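Local coordinates for MPN domain-containing protein (Archaeoglobus fulgidus, PDB 1OI0) that probably acts as a zinc metallopeptidase of the JAB1/MPN family, related to the deubiquitinating component of the proteasome, at residues A18-H22 with V97-Y101. Sequence-based numbering, arbitrary orientation.
Sequences AKSAH and VCYPY
Tyr101 lays one face of its ring over the last turn of helix 8-21, with Ala18 C 4.1 Å above the ring plane near its centre. Two side chains of the helix extend this packing. Ala18 CB meets the ring at Tyr101 CD1, 3.6 Å away, and Val97 CG2 at 3.8 Å, while the extended chain of Lys19 runs alongside the Tyr101 side chain but points the other way, its CG 3.6 Å from Tyr101 CB. His22 is directed towards the turn by a chi1 of -166°, which sets CG opposite the backbone N; its ring approaches that of Tyr99 obliquely, the planes at 34° and His22 NE2 3.8 Å from Tyr99 CD1. A water bridges the segments beside the Lys19 ammonium group, accepting from Lys19 NZ and donating to Tyr101 O.

Behind the ring, Tyr99 CA lies over the opposite face, 3.8 Å above the plane. A cis peptide before Pro100 and the bond from Tyr101 N to Cys98 O (2.8 Å) shape this turn, while the Cys77–Cys98 disulfide ties down the strand end. Were Tyr101 replaced by an alanine, the ring packed between Ala18 and Tyr99 would be gone and a gap would probably open between helix and turn. Mainly apolar and aromatic packing, with a bridging water as polar link, thus joins the end of helix 8-21 to the end of strand 93-98 and the turn that follows it, beside the strand carrying zinc ligands His70 and His72.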
# COMPACT_ATOMS: atom_id res chain seq x y z
N ALA A 18 5.02 -8.51 -3.08
CA ALA A 18 5.71 -8.53 -1.80
C ALA A 18 6.37 -9.89 -1.62
O ALA A 18 7.53 -9.99 -1.21
CB ALA A 18 4.74 -8.26 -0.67
N LYS A 19 5.62 -10.95 -1.93
CA LYS A 19 6.15 -12.31 -1.81
C LYS A 19 7.37 -12.45 -2.70
O LYS A 19 8.38 -13.03 -2.30
CB LYS A 19 5.10 -13.34 -2.22
CG LYS A 19 3.91 -13.43 -1.28
CD LYS A 19 2.89 -14.43 -1.80
CE LYS A 19 1.69 -14.52 -0.87
NZ LYS A 19 0.67 -15.47 -1.41
N SER A 20 7.28 -11.92 -3.91
CA SER A 20 8.39 -12.00 -4.86
C SER A 20 9.59 -11.18 -4.41
O SER A 20 10.73 -11.53 -4.68
CB SER A 20 7.95 -11.52 -6.25
OG SER A 20 6.94 -12.37 -6.77
N ALA A 21 9.32 -10.08 -3.71
CA ALA A 21 10.38 -9.20 -3.23
C ALA A 21 11.08 -9.71 -1.96
O ALA A 21 12.26 -9.43 -1.75
CB ALA A 21 9.81 -7.79 -2.98
N HIS A 22 10.36 -10.45 -1.12
CA HIS A 22 10.92 -10.96 0.13
C HIS A 22 12.35 -11.47 -0.04
O HIS A 22 12.64 -12.19 -1.00
CB HIS A 22 10.03 -12.08 0.69
CG HIS A 22 10.33 -12.42 2.12
ND1 HIS A 22 11.16 -13.46 2.48
CD2 HIS A 22 9.92 -11.85 3.28
CE1 HIS A 22 11.25 -13.51 3.80
NE2 HIS A 22 10.51 -12.54 4.31
N VAL A 97 1.99 -4.06 3.82
CA VAL A 97 1.67 -5.48 3.76
C VAL A 97 2.83 -6.12 4.49
O VAL A 97 3.93 -5.58 4.51
CB VAL A 97 1.55 -6.01 2.30
CG1 VAL A 97 0.47 -5.25 1.56
CG2 VAL A 97 2.87 -5.88 1.59
N CYS A 98 2.59 -7.28 5.10
CA CYS A 98 3.64 -7.92 5.88
C CYS A 98 3.65 -9.43 5.73
O CYS A 98 2.65 -10.03 5.32
CB CYS A 98 3.45 -7.54 7.36
SG CYS A 98 1.72 -7.77 7.90
N TYR A 99 4.78 -10.03 6.07
CA TYR A 99 4.93 -11.48 6.02
C TYR A 99 3.82 -12.08 6.88
O TYR A 99 3.48 -11.54 7.93
CB TYR A 99 6.29 -11.86 6.61
CG TYR A 99 6.61 -13.32 6.51
CD1 TYR A 99 7.07 -13.88 5.32
CD2 TYR A 99 6.41 -14.17 7.61
CE1 TYR A 99 7.32 -15.24 5.21
CE2 TYR A 99 6.66 -15.53 7.51
CZ TYR A 99 7.11 -16.06 6.31
OH TYR A 99 7.34 -17.41 6.19
N PRO A 100 3.25 -13.24 6.47
CA PRO A 100 3.50 -14.09 5.30
C PRO A 100 2.83 -13.64 4.01
O PRO A 100 2.77 -14.40 3.04
CB PRO A 100 2.97 -15.44 5.77
CG PRO A 100 1.76 -15.04 6.54
CD PRO A 100 2.28 -13.88 7.38
N TYR A 101 2.31 -12.42 4.00
CA TYR A 101 1.67 -11.85 2.83
C TYR A 101 0.40 -12.59 2.42
O TYR A 101 0.13 -12.75 1.22
CB TYR A 101 2.64 -11.84 1.64
CG TYR A 101 4.03 -11.35 1.99
CD1 TYR A 101 4.25 -10.03 2.40
CD2 TYR A 101 5.12 -12.20 1.89
CE1 TYR A 101 5.53 -9.58 2.71
CE2 TYR A 101 6.40 -11.77 2.20
CZ TYR A 101 6.60 -10.46 2.61
OH TYR A 101 7.88 -10.04 2.90
O HOH W 1 -1.65 -13.89 -0.68